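Side-chain contact in binary enterotoxin of Clostridium perfringens component a (PDB 5WTZ), which transfers, in all likelihood, ADP-ribose from NAD+ to actin as the enzymatic component of a binary iota-like enterotoxin: residues 77-82 with 179-184. Sequence-based numbering, arbitrary orientation.
Sequences KNISTA and RVLIDQ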
loop_
_atom_site.group_PDB
_atom_site.type_symbol
_atom_site.label_atom_id
_atom_site.label_comp_id
_atom_site.label_asym_id
_atom_site.label_seq_id
_atom_site.Cartn_x
_atom_site.Cartn_y
_atom_site.Cartn_z
ATOM N N LYS A 77 3.885 -15.579 9.769
ATOM C CA LYS A 77 3.344 -16.760 9.104
ATOM C C LYS A 77 2.147 -17.337 9.860
ATOM O O LYS A 77 1.112 -17.636 9.265
ATOM C CB LYS A 77 4.425 -17.838 8.952
ATOM C CG LYS A 77 5.677 -17.395 8.197
ATOM C CD LYS A 77 6.815 -18.405 8.378
ATOM C CE LYS A 77 8.120 -17.930 7.737
ATOM N NZ LYS A 77 8.116 -18.068 6.253
ATOM N N ASN A 78 2.286 -17.478 11.177
ATOM C CA ASN A 78 1.287 -18.187 11.977
ATOM C C ASN A 78 -0.001 -17.396 12.220
ATOM O O ASN A 78 -1.071 -17.987 12.320
ATOM C CB ASN A 78 1.878 -18.608 13.331
ATOM C CG ASN A 78 3.124 -19.470 13.190
ATOM O OD1 ASN A 78 3.361 -20.086 12.149
ATOM N ND2 ASN A 78 3.937 -19.506 14.241
ATOM N N ILE A 79 0.091 -16.073 12.336
ATOM C CA ILE A 79 -1.107 -15.274 12.569
ATOM C C ILE A 79 -2.019 -15.411 11.359
ATOM O O ILE A 79 -3.240 -15.561 11.485
ATOM C CB ILE A 79 -0.771 -13.787 12.827
ATOM C CG1 ILE A 79 -0.046 -13.651 14.165
ATOM C CG2 ILE A 79 -2.031 -12.957 12.881
ATOM C CD1 ILE A 79 0.703 -12.354 14.322
ATOM N N SER A 80 -1.391 -15.405 10.192
ATOM C CA SER A 80 -2.087 -15.488 8.913
ATOM C C SER A 80 -2.825 -16.828 8.731
ATOM O O SER A 80 -3.995 -16.840 8.349
ATOM C CB SER A 80 -1.089 -15.250 7.778
ATOM O OG SER A 80 -1.738 -15.125 6.522
ATOM N N THR A 81 -2.170 -17.952 9.012
ATOM C CA THR A 81 -2.867 -19.238 8.909
ATOM C C THR A 81 -3.972 -19.347 9.956
ATOM O O THR A 81 -5.002 -19.982 9.722
ATOM C CB THR A 81 -1.924 -20.445 9.072
ATOM O OG1 THR A 81 -1.447 -20.508 10.424
ATOM C CG2 THR A 81 -0.758 -20.353 8.108
ATOM N N ALA A 82 -3.758 -18.725 11.110
ATOM C CA ALA A 82 -4.747 -18.757 12.176
ATOM C C ALA A 82 -6.042 -18.076 11.738
ATOM O O ALA A 82 -7.116 -18.680 11.811
ATOM C CB ALA A 82 -4.197 -18.103 13.442
ATOM N N ARG A 179 -12.544 -8.214 19.908
ATOM C CA ARG A 179 -11.966 -7.663 18.682
ATOM C C ARG A 179 -11.972 -8.643 17.507
ATOM O O ARG A 179 -12.150 -9.851 17.668
ATOM C CB ARG A 179 -10.533 -7.191 18.942
ATOM C CG ARG A 179 -10.397 -6.326 20.175
ATOM C CD ARG A 179 -9.000 -5.729 20.299
ATOM N NE ARG A 179 -8.670 -4.884 19.157
ATOM C CZ ARG A 179 -9.180 -3.674 18.960
ATOM N NH1 ARG A 179 -10.041 -3.171 19.830
ATOM N NH2 ARG A 179 -8.833 -2.967 17.895
ATOM N N VAL A 180 -11.776 -8.093 16.320
ATOM C CA VAL A 180 -11.738 -8.874 15.103
ATOM C C VAL A 180 -10.389 -8.685 14.426
ATOM O O VAL A 180 -9.972 -7.568 14.155
ATOM C CB VAL A 180 -12.877 -8.469 14.147
ATOM C CG1 VAL A 180 -12.722 -9.169 12.798
ATOM C CG2 VAL A 180 -14.231 -8.773 14.790
ATOM N N LEU A 181 -9.703 -9.783 14.161
ATOM C CA LEU A 181 -8.377 -9.713 13.588
ATOM C C LEU A 181 -8.430 -10.050 12.096
ATOM O O LEU A 181 -8.765 -11.168 11.710
ATOM C CB LEU A 181 -7.437 -10.654 14.347
ATOM C CG LEU A 181 -5.958 -10.734 13.974
ATOM C CD1 LEU A 181 -5.340 -9.367 13.812
ATOM C CD2 LEU A 181 -5.216 -11.538 15.030
ATOM N N ILE A 182 -8.119 -9.064 11.263
ATOM C CA ILE A 182 -8.180 -9.245 9.816
ATOM C C ILE A 182 -6.805 -9.555 9.226
ATOM O O ILE A 182 -5.810 -8.918 9.576
ATOM C CB ILE A 182 -8.740 -7.992 9.112
ATOM C CG1 ILE A 182 -10.046 -7.546 9.769
ATOM C CG2 ILE A 182 -8.931 -8.257 7.625
ATOM C CD1 ILE A 182 -10.387 -6.098 9.496
ATOM N N ASP A 183 -6.764 -10.533 8.327
ATOM C CA ASP A 183 -5.533 -10.922 7.638
ATOM C C ASP A 183 -4.811 -9.765 6.921
ATOM O O ASP A 183 -5.401 -8.721 6.616
ATOM C CB ASP A 183 -5.855 -12.030 6.633
ATOM C CG ASP A 183 -4.664 -12.909 6.324
ATOM O OD1 ASP A 183 -3.617 -12.732 6.980
ATOM O OD2 ASP A 183 -4.784 -13.786 5.438
ATOM N N GLN A 184 -3.521 -9.969 6.667
ATOM C CA GLN A 184 -2.714 -9.065 5.864
ATOM C C GLN A 184 -3.173 -9.066 4.414
ATOM O O GLN A 184 -3.842 -10.003 3.979
ATOM C CB GLN A 184 -1.236 -9.465 5.914
ATOM C CG GLN A 184 -0.453 -8.986 7.117
ATOM C CD GLN A 184 1.045 -9.163 6.918
ATOM O OE1 GLN A 184 1.784 -8.188 6.776
ATOM N NE2 GLN A 184 1.494 -10.412 6.893
#
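Ser80 and Asp183 form a hydrogen bond, and Ile79 packs on Leu181 beside it, in a small buried contact between helix 70-83 and strand 179-182 with the residue just after it. Ser80 OG donates to Asp183 OD1 at 3.1 Å. It comes from the side of the other carboxylate oxygen, on the syn lone pair of OD1. Asp183 OD2 is farther away, 3.5 Å from Ser80 OG. With OG anti to the backbone N (chi1 -171°), the Ser80 hydroxyl reaches the carboxylate. Asp183 OD1 also accepts the backbone N-H of Gln184 (N to OD1 2.8 Å), a bent bond that arrives from above the carboxylate plane. Two donors thus grip one oxygen, which should limit rotation of the carboxylate. Lys84 NZ is hydrogen-bonded to Ser80 OG and forms a weak, long ion pair with Asp183 OD2. The apolar part is a single methyl contact, Ile79 CG2 to Leu181 CD2 at 4.1 Å, and the two side chains cross at about a right angle. Leu181 also touches Ile42 and Tyr45 of helix 36-61. The helix thus meets the middle strand of a three-stranded antiparallel sheet through one apolar contact, with the polar bond at the strand's exit, in the N-terminal of two ADP-ribosyltransferase-family regions, away from the NAD site.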